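Local coordinates for protein glutamine cyclotransferase (Xanthomonas campestris, PDB 3MBR) that probably converts the N-terminal glutamine of peptides into pyroglutamate, as a glutaminyl cyclase folded into a five-bladed beta-propeller that holds a calcium ion, at residues Pro16-Ala21 with Gly53-Arg58; Phe27-His32 with Tyr90-Leu95; Leu117-Gly122 with Arg127-Asp132; Ala197-Asp200 with Asp204-Asn207; Arg217-Gly222 with Pro226-Ile231. The protein carries 1 engineered substitution. One frame throughout, in Å; residues are numbered along the deposited sequence.

Interaction 1: Pro16-Ala21 with Gly53-Arg58; sequences PHDTTA and GRILQR
No direct hydrogen bond joins Asp-18 to Gly-53; instead one water bridges their backbones, accepting from Asp-18 N and donating to Gly-53 O at 2.8 Å. Just before the bridge the chains come nearer, and Gly-53 CA approaches Pro-16 O at 3.5 Å in a bent CA-H...O contact. Gly-53 has no CB to collide with Pro-16 O, so the backbones can come this close; its positive phi of 74° also suits glycine. With CG opposite the backbone N (chi1 -179°), Asp-18 puts its carboxylate on the side of Ile-55, and OD2 reaches Ile-55 CD1 at 4.0 Å, the two side chains meeting at a slant. The other oxygen stays at home: Asp-18 OD1 accepts from Thr-20 N at 2.9 Å, the donor standing well above the carboxylate plane, which closes an Asx turn. Thr-20 OG1 adds a weak bond to the same oxygen. A type I turn runs over these residues and is closed by Ala-21 N on Asp-18 O at 3.0 Å. Held in this way, the carboxylate faces Arg-46 of strand 44-49, whose NH1 forms a salt bridge with OD2 and whose NH2 bonds Thr-20 OG1; Ile-55 rests on the same arginine. The contact is small and lies at the surface. This is an inter-blade connection of a beta-propeller: residues 16-21 carry the chain from the outermost strand of one blade to strand 23-29 of the next, and touch that next blade at Gly-53 and Ile-55.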
# COMPACT_ATOMS: atom_id res chain seq x y z
N PRO A 16 -5.51 -4.66 17.08
CA PRO A 16 -6.44 -5.62 16.45
C PRO A 16 -6.68 -5.28 14.98
O PRO A 16 -6.83 -4.10 14.64
CB PRO A 16 -7.73 -5.46 17.25
CG PRO A 16 -7.54 -4.30 18.16
CD PRO A 16 -6.15 -3.78 18.09
N HIS A 17 -6.81 -6.33 14.15
CA HIS A 17 -7.24 -6.11 12.79
C HIS A 17 -8.34 -7.09 12.47
O HIS A 17 -8.31 -8.26 12.93
CB HIS A 17 -6.04 -6.37 11.85
CG HIS A 17 -6.31 -6.18 10.37
ND1 HIS A 17 -6.25 -7.24 9.47
CD2 HIS A 17 -6.51 -5.06 9.61
CE1 HIS A 17 -6.47 -6.79 8.23
NE2 HIS A 17 -6.64 -5.46 8.29
N ASP A 18 -9.31 -6.65 11.69
CA ASP A 18 -10.49 -7.49 11.35
C ASP A 18 -10.07 -8.56 10.36
O ASP A 18 -9.59 -8.26 9.28
CB ASP A 18 -11.46 -6.48 10.74
CG ASP A 18 -12.80 -7.08 10.31
OD1 ASP A 18 -13.03 -8.31 10.35
OD2 ASP A 18 -13.70 -6.23 10.00
N THR A 19 -10.34 -9.84 10.72
CA THR A 19 -9.91 -10.91 9.84
C THR A 19 -10.84 -11.09 8.63
O THR A 19 -10.55 -11.94 7.77
CB THR A 19 -9.74 -12.26 10.53
OG1 THR A 19 -10.99 -12.59 11.13
CG2 THR A 19 -8.65 -12.19 11.61
N THR A 20 -11.88 -10.27 8.49
CA THR A 20 -12.58 -10.21 7.21
C THR A 20 -11.93 -9.29 6.20
O THR A 20 -12.39 -9.27 5.03
CB THR A 20 -14.04 -9.70 7.33
OG1 THR A 20 -14.03 -8.32 7.71
CG2 THR A 20 -14.88 -10.50 8.37
N ALA A 21 -10.90 -8.56 6.59
CA ALA A 21 -10.35 -7.56 5.70
C ALA A 21 -9.37 -8.17 4.74
O ALA A 21 -8.24 -8.55 5.17
CB ALA A 21 -9.68 -6.44 6.51
N GLY A 53 -9.48 -1.31 15.71
CA GLY A 53 -9.69 -2.04 14.45
C GLY A 53 -11.11 -1.99 13.92
O GLY A 53 -11.44 -2.65 12.97
N ARG A 54 -12.00 -1.26 14.60
CA ARG A 54 -13.42 -1.20 14.20
C ARG A 54 -13.61 -0.28 12.99
O ARG A 54 -12.96 0.77 12.85
CB ARG A 54 -14.19 -0.61 15.39
CG ARG A 54 -14.33 -1.67 16.52
CD ARG A 54 -14.89 -1.04 17.81
NE ARG A 54 -14.93 -2.04 18.87
CZ ARG A 54 -15.16 -1.77 20.16
NH1 ARG A 54 -15.32 -0.51 20.55
NH2 ARG A 54 -15.19 -2.76 21.05
N ILE A 55 -14.56 -0.65 12.15
CA ILE A 55 -14.92 0.13 10.96
C ILE A 55 -15.80 1.27 11.36
O ILE A 55 -16.88 1.07 12.00
CB ILE A 55 -15.64 -0.75 9.89
CG1 ILE A 55 -14.71 -1.92 9.45
CG2 ILE A 55 -16.02 0.08 8.66
CD1 ILE A 55 -15.52 -2.97 8.67
N LEU A 56 -15.35 2.48 11.03
CA LEU A 56 -16.14 3.72 11.33
C LEU A 56 -17.05 4.12 10.16
O LEU A 56 -18.12 4.71 10.36
CB LEU A 56 -15.16 4.87 11.66
CG LEU A 56 -14.20 4.52 12.80
CD1 LEU A 56 -13.18 5.63 12.98
CD2 LEU A 56 -15.00 4.41 14.07
N GLN A 57 -16.60 3.84 8.94
CA GLN A 57 -17.32 4.23 7.74
C GLN A 57 -16.85 3.30 6.62
O GLN A 57 -15.71 2.81 6.67
CB GLN A 57 -16.91 5.66 7.44
CG GLN A 57 -17.88 6.46 6.66
CD GLN A 57 -17.35 7.85 6.38
OE1 GLN A 57 -16.27 8.26 6.83
NE2 GLN A 57 -18.07 8.55 5.57
N ARG A 58 -17.68 3.05 5.60
CA ARG A 58 -17.25 2.21 4.48
C ARG A 58 -18.01 2.60 3.23
O ARG A 58 -19.15 3.13 3.25
CB ARG A 58 -17.42 0.73 4.77
CG ARG A 58 -18.79 0.21 4.87
CD ARG A 58 -18.72 -1.23 4.39
NE ARG A 58 -18.26 -2.17 5.40
CZ ARG A 58 -17.66 -3.33 5.13
NH1 ARG A 58 -17.42 -3.67 3.87
NH2 ARG A 58 -17.30 -4.16 6.13
O HOH W 1 -9.47 -3.76 11.28

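Interaction 2: Phe27-His32 with Tyr90-Leu95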
# COMPACT_ATOMS: atom_id res chain seq x y z
N PHE A 27 -3.62 3.39 4.10
CA PHE A 27 -2.90 4.66 4.39
C PHE A 27 -3.39 5.20 5.69
O PHE A 27 -4.43 4.69 6.23
CB PHE A 27 -2.95 5.67 3.25
CG PHE A 27 -4.32 6.22 2.95
CD1 PHE A 27 -4.86 7.25 3.72
CD2 PHE A 27 -5.05 5.76 1.84
CE1 PHE A 27 -6.16 7.83 3.42
CE2 PHE A 27 -6.35 6.34 1.56
CZ PHE A 27 -6.87 7.37 2.33
N TYR A 28 -2.75 6.18 6.25
CA TYR A 28 -3.16 6.75 7.52
C TYR A 28 -3.41 8.23 7.27
O TYR A 28 -2.65 8.95 6.58
CB TYR A 28 -1.99 6.61 8.50
CG TYR A 28 -2.18 7.30 9.82
CD1 TYR A 28 -1.94 8.65 9.95
CD2 TYR A 28 -2.66 6.63 10.90
CE1 TYR A 28 -2.10 9.35 11.15
CE2 TYR A 28 -2.82 7.30 12.15
CZ TYR A 28 -2.54 8.66 12.21
OH TYR A 28 -2.66 9.32 13.44
N LEU A 29 -4.46 8.73 7.90
CA LEU A 29 -4.71 10.15 7.76
C LEU A 29 -5.47 10.69 8.96
O LEU A 29 -6.53 10.13 9.28
CB LEU A 29 -5.55 10.40 6.44
CG LEU A 29 -5.92 11.89 6.25
CD1 LEU A 29 -4.66 12.58 6.01
CD2 LEU A 29 -6.89 11.91 4.98
N ARG A 30 -4.92 11.75 9.61
CA ARG A 30 -5.64 12.45 10.72
C ARG A 30 -6.17 11.44 11.75
O ARG A 30 -7.34 11.51 12.23
CB ARG A 30 -6.86 13.23 10.16
CG ARG A 30 -6.83 14.71 9.81
CD ARG A 30 -5.87 15.22 8.74
NE ARG A 30 -6.36 15.51 7.35
CZ ARG A 30 -7.56 15.29 6.81
NH1 ARG A 30 -8.58 14.80 7.51
NH2 ARG A 30 -7.75 15.58 5.54
N GLY A 31 -5.36 10.50 12.13
CA GLY A 31 -5.66 9.61 13.21
C GLY A 31 -6.43 8.36 12.84
O GLY A 31 -6.61 7.49 13.68
N HIS A 32 -6.80 8.17 11.56
CA HIS A 32 -7.52 6.96 11.16
C HIS A 32 -6.78 6.26 10.05
O HIS A 32 -5.97 6.86 9.28
CB HIS A 32 -8.93 7.28 10.62
CG HIS A 32 -9.80 7.94 11.63
ND1 HIS A 32 -10.11 9.28 11.56
CD2 HIS A 32 -10.36 7.47 12.76
CE1 HIS A 32 -10.89 9.60 12.59
NE2 HIS A 32 -11.04 8.53 13.35
N TYR A 90 -12.99 9.30 -4.72
CA TYR A 90 -14.05 9.51 -3.76
C TYR A 90 -13.82 10.83 -3.05
O TYR A 90 -12.67 11.21 -2.86
CB TYR A 90 -14.03 8.40 -2.65
CG TYR A 90 -14.18 6.99 -3.14
CD1 TYR A 90 -13.10 6.30 -3.61
CD2 TYR A 90 -15.41 6.34 -3.12
CE1 TYR A 90 -13.20 4.99 -4.05
CE2 TYR A 90 -15.55 4.98 -3.59
CZ TYR A 90 -14.41 4.31 -4.04
OH TYR A 90 -14.41 2.98 -4.49
N ASP A 91 -14.90 11.48 -2.61
CA ASP A 91 -14.73 12.52 -1.58
C ASP A 91 -14.32 11.78 -0.31
O ASP A 91 -15.00 10.84 0.12
CB ASP A 91 -16.06 13.21 -1.38
CG ASP A 91 -16.05 14.23 -0.27
OD1 ASP A 91 -15.42 15.30 -0.49
OD2 ASP A 91 -16.73 14.01 0.77
N LEU A 92 -13.22 12.18 0.29
CA LEU A 92 -12.71 11.52 1.47
C LEU A 92 -13.68 11.54 2.64
O LEU A 92 -13.90 10.52 3.29
CB LEU A 92 -11.46 12.26 1.89
CG LEU A 92 -10.09 11.69 1.99
CD1 LEU A 92 -9.35 12.69 2.88
CD2 LEU A 92 -10.06 10.38 2.60
N ALA A 93 -14.23 12.70 2.94
CA ALA A 93 -15.10 12.81 4.12
C ALA A 93 -16.29 11.89 4.09
O ALA A 93 -16.62 11.28 5.13
CB ALA A 93 -15.58 14.26 4.27
N THR A 94 -17.01 11.87 2.96
CA THR A 94 -18.22 11.05 2.86
C THR A 94 -18.02 9.64 2.26
O THR A 94 -18.95 8.83 2.25
CB THR A 94 -19.29 11.71 1.96
OG1 THR A 94 -18.73 11.96 0.68
CG2 THR A 94 -19.86 13.07 2.48
N LEU A 95 -16.82 9.37 1.75
CA LEU A 95 -16.49 8.15 0.97
C LEU A 95 -17.52 7.90 -0.14
O LEU A 95 -18.02 6.77 -0.31
CB LEU A 95 -16.34 6.91 1.84
CG LEU A 95 -15.21 6.99 2.85
CD1 LEU A 95 -15.17 5.64 3.68
CD2 LEU A 95 -13.92 7.14 2.10
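Leu-29 and Leu-92 point at each other tip to tip, and their methyls CD2 and CD1 stand only 3.3 Å apart. This is tighter than ordinary van der Waals contact; chi1 of Leu-92 is also eclipsed, at -120°, so the exact placing of its methyls is doubtful. The two branches of Leu-92 divide the opposite surface between them. CD2 turns to the edge of the Phe-27 ring, near the ring plane and 4.4 Å from CZ. CD1 faces Leu-29 and also comes within 4.2 Å of Arg-30 NH2, at a slant to the guanidinium. That guanidinium folds back over its own neighbour, with Leu-29 CG lying beneath the centre of one face. The receiving side is shaped by a type I' turn from Leu-29 to His-32, which closes a tight hairpin. On the other side Asp-91 OD2 takes both the backbone N and the hydroxyl of Thr-94 in an Asx motif, holding the bend that carries Leu-92. Leu-77 of strand 76-81 packs on both Phe-27 and Leu-92, and Tyr-34 meets the phenylalanine ring nearly parallel. Such apolar packing between adjacent blades belongs to the beta-propeller fold; at its inner end the Phe-27 side chain lies about 5 Å from the bound calcium ion.

Interaction 3: Leu117-Gly122 with Arg127-Asp132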
# COMPACT_ATOMS: atom_id res chain seq x y z
N LEU A 117 1.43 11.34 -7.35
CA LEU A 117 1.10 9.98 -6.92
C LEU A 117 2.09 9.04 -7.55
O LEU A 117 2.69 9.37 -8.59
CB LEU A 117 -0.31 9.58 -7.46
CG LEU A 117 -1.42 10.57 -7.21
CD1 LEU A 117 -2.69 9.93 -7.75
CD2 LEU A 117 -1.56 11.00 -5.77
N TYR A 118 2.29 7.89 -6.92
CA TYR A 118 3.17 6.80 -7.40
C TYR A 118 2.35 5.55 -7.48
O TYR A 118 1.66 5.21 -6.56
CB TYR A 118 4.38 6.64 -6.44
CG TYR A 118 5.21 7.88 -6.38
CD1 TYR A 118 4.90 8.90 -5.49
CD2 TYR A 118 6.29 8.01 -7.21
CE1 TYR A 118 5.65 10.12 -5.48
CE2 TYR A 118 7.07 9.15 -7.19
CZ TYR A 118 6.75 10.22 -6.32
OH TYR A 118 7.56 11.38 -6.28
N MET A 119 2.34 4.93 -8.66
CA MET A 119 1.50 3.76 -8.90
C MET A 119 2.37 2.53 -9.30
O MET A 119 3.21 2.57 -10.20
CB MET A 119 0.59 4.09 -10.13
CG MET A 119 -0.25 2.98 -10.54
SD MET A 119 -1.42 3.41 -11.86
CE MET A 119 -1.91 1.79 -12.56
N SER A 120 2.08 1.43 -8.64
CA SER A 120 2.58 0.08 -9.02
C SER A 120 1.53 -0.62 -9.95
O SER A 120 0.34 -0.61 -9.65
CB SER A 120 2.76 -0.81 -7.77
OG SER A 120 2.99 -2.19 -8.27
N ASP A 121 1.97 -1.37 -10.98
CA ASP A 121 1.07 -2.08 -11.92
C ASP A 121 1.53 -3.55 -12.03
O ASP A 121 1.19 -4.28 -12.99
CB ASP A 121 1.06 -1.35 -13.27
CG ASP A 121 2.45 -1.34 -13.93
OD1 ASP A 121 3.43 -1.90 -13.39
OD2 ASP A 121 2.55 -0.81 -15.01
N GLY A 122 2.30 -3.97 -11.03
CA GLY A 122 2.87 -5.37 -10.99
C GLY A 122 4.21 -5.51 -11.70
O GLY A 122 4.88 -6.57 -11.60
N ARG A 127 4.84 4.21 -11.95
CA ARG A 127 4.34 5.40 -12.68
C ARG A 127 4.20 6.58 -11.71
O ARG A 127 3.63 6.47 -10.62
CB ARG A 127 3.02 5.09 -13.34
CG ARG A 127 2.93 3.76 -14.15
CD ARG A 127 1.49 3.48 -14.66
NE ARG A 127 1.29 2.15 -15.28
CZ ARG A 127 0.15 1.66 -15.79
NH1 ARG A 127 -0.97 2.39 -15.92
NH2 ARG A 127 0.13 0.39 -16.26
N LYS A 128 4.64 7.75 -12.16
CA LYS A 128 4.44 8.98 -11.37
C LYS A 128 3.30 9.76 -12.04
O LYS A 128 3.37 10.06 -13.25
CB LYS A 128 5.75 9.74 -11.35
CG LYS A 128 5.87 10.92 -10.43
CD LYS A 128 7.37 11.46 -10.52
CE LYS A 128 7.71 12.55 -9.55
NZ LYS A 128 8.93 13.38 -10.01
N LEU A 129 2.25 10.06 -11.27
CA LEU A 129 1.03 10.63 -11.85
C LEU A 129 0.75 12.01 -11.33
O LEU A 129 1.01 12.31 -10.15
CB LEU A 129 -0.17 9.74 -11.52
CG LEU A 129 -0.08 8.21 -11.80
CD1 LEU A 129 -1.40 7.54 -11.36
CD2 LEU A 129 0.20 7.93 -13.25
N ASP A 130 0.19 12.87 -12.20
CA ASP A 130 -0.28 14.10 -11.74
C ASP A 130 -1.58 13.89 -10.90
O ASP A 130 -2.48 13.23 -11.40
CB ASP A 130 -0.62 14.95 -13.03
CG ASP A 130 -1.25 16.27 -12.65
OD1 ASP A 130 -2.41 16.51 -13.07
OD2 ASP A 130 -0.56 17.03 -11.92
N PRO A 131 -1.66 14.40 -9.66
CA PRO A 131 -2.84 14.06 -8.85
C PRO A 131 -4.15 14.57 -9.40
O PRO A 131 -5.15 13.84 -9.33
CB PRO A 131 -2.54 14.75 -7.52
CG PRO A 131 -1.00 14.75 -7.47
CD PRO A 131 -0.64 15.09 -8.83
N ASP A 132 -4.16 15.76 -10.00
CA ASP A 132 -5.47 16.27 -10.49
C ASP A 132 -5.98 15.64 -11.74
O ASP A 132 -7.19 15.50 -11.92
CB ASP A 132 -5.42 17.77 -10.72
CG ASP A 132 -5.40 18.60 -9.41
OD1 ASP A 132 -5.26 19.86 -9.58
OD2 ASP A 132 -5.59 18.07 -8.29
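Met-119 lies alongside Arg-127 and lays its CE methyl over one face of the guanidinium, offset toward the rim, 3.5 Å from NH1. The pair belongs to a beta hairpin, strands 117-120 and 125-129, within one blade of the propeller. Four backbone bonds hold the strands together, two in each of the hydrogen-bonded pairs Leu-117 with Leu-129 and Met-119 with Arg-127; Leu-129 N to Leu-117 O is 2.8 Å. These four side chains share one face of the sheet. There Leu-117 and Leu-129 meet CB to CB at 4.1 Å, while Leu-117 CD2 slants across to the ring of Pro-131. Trp-73 of strand 67-73, in the preceding blade, packs against both Leu-117 and Pro-131. The opposite face carries the non-hydrogen-bonded pair between them, Tyr-118 and Lys-128, which run side by side in the same direction. The lysine is fully stretched, so its CE draws level with Tyr-118 OH at 3.5 Å. That hydroxyl bonds Asp-113, and the tyrosine ring stacks on Trp-157. At the loop end of the hairpin, Asp-121 brings its CG between its own N and carbonyl carbon (chi1 62°), turning the carboxylate back to the arginine. The salt bridge is side-on but converges on one atom, with the carboxylate and guanidinium planes 85° apart. Arg-127 NH2 also donates to Pro-104 O, and Asp-121 OD1 bonds Thr-123. Asp-121 OD2 takes Arg-127 NH2 at 3.0 Å through its anti lone pair and Arg-127 NE at 3.2 Å from above the carboxylate plane.

Interaction 4: Ala197-Asp200 with Asp204-Asn207; sequences ALTD and DVLN
Val-205 meets Thr-199 through one of its two methyls, and following the side chain outward shows why. Val-205 CB points toward residues 197-200 but is still 5.2 Å from Thr-199 CG2. From there the chain forks. CG1 lies opposite the carbonyl carbon (chi1 -74°), and this turns it to the loop: it sits 3.8 Å from Thr-199 CG2 and 3.7 Å from Asp-200 O, resting against a methyl and a backbone carbonyl oxygen on the same side. Val-205 CG2 takes the other direction and ends 6.1 Å from Thr-199 CG2. Thr-199 is oriented to match. Its hydroxyl bonds back to Ala-197 O at 2.9 Å, standing well above the carbonyl plane, and with OG1 occupied in this way CG2 is the branch presented to the valine. The contact is van der Waals in character, with no hydrogen bond crossing it, and the bend in the chain is fixed by polar groups beside it. Asp-200 N bonds the side chain of Asn-203, Asp-200 OD2 takes the hydroxyl of Thr-202, and Asp-204 O accepts from Trp-225 NE1. Trp-167 and Asn-153 also pack on the valine. Thr-199 and Val-205 meet across the last bend of the long loop that leads from strand 182-187, the outer edge of one blade, into strand 206-212, which starts the next: an inter-blade connection of the beta-propeller.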
# COMPACT_ATOMS: atom_id res chain seq x y z
N ALA A 197 3.78 -22.02 4.58
CA ALA A 197 2.93 -22.73 3.62
C ALA A 197 3.05 -22.18 2.19
O ALA A 197 3.49 -21.02 2.00
CB ALA A 197 1.47 -22.71 4.10
N LEU A 198 2.65 -23.00 1.21
CA LEU A 198 2.45 -22.53 -0.16
C LEU A 198 1.46 -21.32 -0.20
O LEU A 198 0.31 -21.43 0.27
CB LEU A 198 1.92 -23.63 -1.03
CG LEU A 198 1.61 -23.18 -2.45
CD1 LEU A 198 2.87 -22.93 -3.23
CD2 LEU A 198 0.83 -24.32 -3.07
N THR A 199 1.88 -20.20 -0.81
CA THR A 199 1.18 -18.91 -0.65
C THR A 199 1.02 -18.26 -2.00
O THR A 199 2.00 -18.17 -2.71
CB THR A 199 2.07 -17.95 0.25
OG1 THR A 199 2.11 -18.55 1.56
CG2 THR A 199 1.52 -16.55 0.37
N ASP A 200 -0.16 -17.87 -2.42
CA ASP A 200 -0.29 -16.99 -3.61
C ASP A 200 -0.74 -15.59 -3.21
O ASP A 200 -0.90 -15.31 -1.98
CB ASP A 200 -1.15 -17.63 -4.70
CG ASP A 200 -2.54 -17.85 -4.26
OD1 ASP A 200 -3.11 -18.90 -4.62
OD2 ASP A 200 -3.04 -16.90 -3.63
N ASP A 204 -2.69 -15.00 2.88
CA ASP A 204 -2.59 -13.93 3.92
C ASP A 204 -1.29 -13.09 3.84
O ASP A 204 -0.45 -13.06 4.81
CB ASP A 204 -2.81 -14.55 5.34
CG ASP A 204 -4.18 -15.24 5.51
OD1 ASP A 204 -4.47 -15.75 6.65
OD2 ASP A 204 -4.98 -15.31 4.53
N VAL A 205 -1.08 -12.47 2.67
CA VAL A 205 0.14 -11.75 2.39
C VAL A 205 0.05 -10.39 3.05
O VAL A 205 -1.06 -9.80 3.24
CB VAL A 205 0.39 -11.52 0.89
CG1 VAL A 205 0.84 -12.84 0.17
CG2 VAL A 205 -0.79 -10.90 0.21
N LEU A 206 1.21 -9.81 3.37
CA LEU A 206 1.31 -8.38 3.75
C LEU A 206 0.77 -7.58 2.57
O LEU A 206 1.11 -7.88 1.40
CB LEU A 206 2.79 -8.03 4.06
CG LEU A 206 3.00 -6.71 4.86
CD1 LEU A 206 4.34 -6.70 5.61
CD2 LEU A 206 2.95 -5.45 4.03
N ASN A 207 -0.06 -6.61 2.84
CA ASN A 207 -0.66 -5.89 1.73
C ASN A 207 -1.03 -4.48 2.13
O ASN A 207 -1.70 -3.77 1.36
CB ASN A 207 -1.86 -6.65 1.17
CG ASN A 207 -1.98 -6.52 -0.28
OD1 ASN A 207 -2.26 -7.56 -0.88
ND2 ASN A 207 -1.96 -5.33 -0.82

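Interaction 5: Arg217-Gly222 with Pro226-Ile231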
# COMPACT_ATOMS: atom_id res chain seq x y z
N ARG A 217 4.98 7.19 12.67
CA ARG A 217 4.60 5.80 12.98
C ARG A 217 4.38 5.05 11.68
O ARG A 217 3.56 5.51 10.83
CB ARG A 217 3.31 5.76 13.82
CG ARG A 217 3.42 6.55 15.15
CD ARG A 217 2.23 6.33 16.03
NE ARG A 217 1.02 6.87 15.44
CZ ARG A 217 -0.21 6.65 15.91
NH1 ARG A 217 -0.38 5.92 17.05
NH2 ARG A 217 -1.23 7.20 15.31
N LEU A 218 4.94 3.86 11.58
CA LEU A 218 4.82 3.02 10.40
C LEU A 218 3.96 1.82 10.76
O LEU A 218 4.29 1.11 11.74
CB LEU A 218 6.22 2.60 9.95
CG LEU A 218 6.21 1.78 8.65
CD1 LEU A 218 5.62 2.54 7.51
CD2 LEU A 218 7.68 1.37 8.33
N PHE A 219 2.87 1.53 10.02
CA PHE A 219 2.00 0.42 10.32
C PHE A 219 1.99 -0.58 9.15
O PHE A 219 1.99 -0.18 7.98
CB PHE A 219 0.56 0.95 10.45
CG PHE A 219 0.41 1.98 11.56
CD1 PHE A 219 0.47 1.62 12.92
CD2 PHE A 219 0.21 3.30 11.23
CE1 PHE A 219 0.29 2.59 13.90
CE2 PHE A 219 0.05 4.24 12.20
CZ PHE A 219 0.10 3.90 13.53
N VAL A 220 1.90 -1.87 9.48
CA VAL A 220 1.77 -2.88 8.45
C VAL A 220 0.66 -3.89 8.80
O VAL A 220 0.50 -4.25 9.99
CB VAL A 220 3.10 -3.65 8.18
CG1 VAL A 220 4.18 -2.70 7.73
CG2 VAL A 220 3.61 -4.37 9.37
N THR A 221 -0.07 -4.35 7.81
CA THR A 221 -0.99 -5.46 8.03
C THR A 221 -1.18 -6.18 6.71
O THR A 221 -0.49 -5.89 5.72
CB THR A 221 -2.34 -5.00 8.62
OG1 THR A 221 -3.05 -6.16 9.12
CG2 THR A 221 -3.24 -4.23 7.67
N GLY A 222 -2.04 -7.20 6.68
CA GLY A 222 -2.22 -7.96 5.44
C GLY A 222 -3.52 -8.72 5.45
O GLY A 222 -4.36 -8.56 6.39
N PRO A 226 -4.71 -11.11 11.87
CA PRO A 226 -5.46 -10.84 13.12
C PRO A 226 -4.97 -9.56 13.78
O PRO A 226 -5.65 -9.06 14.70
CB PRO A 226 -5.16 -12.06 14.01
CG PRO A 226 -3.78 -12.48 13.53
CD PRO A 226 -3.80 -12.24 12.02
N MET A 227 -3.86 -9.01 13.33
CA MET A 227 -3.25 -7.83 13.92
C MET A 227 -2.70 -6.92 12.86
O MET A 227 -2.44 -7.29 11.73
CB MET A 227 -2.07 -8.23 14.84
CG MET A 227 -2.53 -9.05 16.09
SD MET A 227 -1.26 -9.48 17.22
CE MET A 227 -0.75 -11.07 16.50
N LEU A 228 -2.57 -5.69 13.29
CA LEU A 228 -1.89 -4.63 12.57
C LEU A 228 -0.72 -4.23 13.46
O LEU A 228 -0.91 -4.05 14.68
CB LEU A 228 -2.88 -3.48 12.23
CG LEU A 228 -2.29 -2.19 11.63
CD1 LEU A 228 -3.18 -1.62 10.64
CD2 LEU A 228 -1.93 -1.25 12.76
N TYR A 229 0.45 -4.06 12.88
CA TYR A 229 1.66 -3.78 13.70
C TYR A 229 2.20 -2.41 13.45
O TYR A 229 2.32 -1.98 12.31
CB TYR A 229 2.79 -4.73 13.32
CG TYR A 229 2.43 -6.18 13.59
CD1 TYR A 229 1.84 -6.96 12.58
CD2 TYR A 229 2.71 -6.77 14.79
CE1 TYR A 229 1.52 -8.27 12.79
CE2 TYR A 229 2.41 -8.11 14.99
CZ TYR A 229 1.75 -8.85 14.01
OH TYR A 229 1.50 -10.18 14.22
N GLU A 230 2.52 -1.68 14.52
CA GLU A 230 3.35 -0.47 14.40
C GLU A 230 4.78 -0.96 14.56
O GLU A 230 5.10 -1.61 15.54
CB GLU A 230 2.99 0.53 15.54
CG GLU A 230 3.82 1.80 15.50
CD GLU A 230 3.43 2.78 16.58
OE1 GLU A 230 4.22 3.71 16.80
OE2 GLU A 230 2.34 2.62 17.19
N ILE A 231 5.63 -0.60 13.61
CA ILE A 231 7.04 -1.04 13.62
C ILE A 231 7.97 0.19 13.51
O ILE A 231 7.61 1.18 12.89
CB ILE A 231 7.30 -2.03 12.51
CG1 ILE A 231 7.13 -1.42 11.15
CG2 ILE A 231 6.48 -3.33 12.63
CD1 ILE A 231 7.64 -2.36 10.02
O HOH W 2 7.26 3.67 13.38
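Tyr-229 O accepts a hydrogen bond from Val-220 N at 2.9 Å and a weaker CA-H...O contact from Phe-219 CA at 3.1 Å. Tyr-229 N returns the bond to Val-220 O, nearly straight at 175°, and completes the hydrogen-bonded pair. Toward the turn the threonine side chain takes over: with OG1 opposite the backbone N (chi1 -165°), Thr-221 donates to Met-227 O at 2.9 Å. At the other end water 2 links Leu-218 N with Ile-231 O. One face gathers Leu-218, Val-220 and Ile-231, where the Ile-231 and Val-220 side chains cross at about a right angle, CD1 against CG1. On the other, Phe-219 and Glu-230 run side by side, Phe-219 CE1 3.8 Å from Glu-230 CB, and Phe-219 turns its ring edge to the face of the Arg-217 guanidinium, Phe-219 CZ over the centre. Glu-230 OE1 touches Arg-217 CD at 3.4 Å, but the charged groups stay beyond salt-bridge range: Arg-217 forms a salt bridge with Asp-212, Glu-230 one with Arg-232 and a hydrogen bond with Tyr-15 OH. The hairpin forms the middle of a four-stranded blade, flanked by strand 206-212 beside residues 217-222 and by the N-terminal strand 9-16 beside residues 226-231.

Overall arrangement
The five contacts are spread round a ring of five blades. Interaction 3 lies across the ring from interactions 1, 4 and 5, its centre about 27 Å from that of interaction 1. Along the chain, interactions 1 and 2 interleave and touch, Gln-57 NE2 probably bonding Ala-93 O; interactions 3, 4 and 5 follow in series. Interactions 4 and 5 share a sheet, in which strands 206-212 and 217-222 are neighbours. Interaction 5 meets interaction 1 at His-17, just past strand 9-16, the N-terminal strand that completes this C-terminal sheet. Such velcro closure unites the chain ends, so that the five blades close into a ring round the calcium ion.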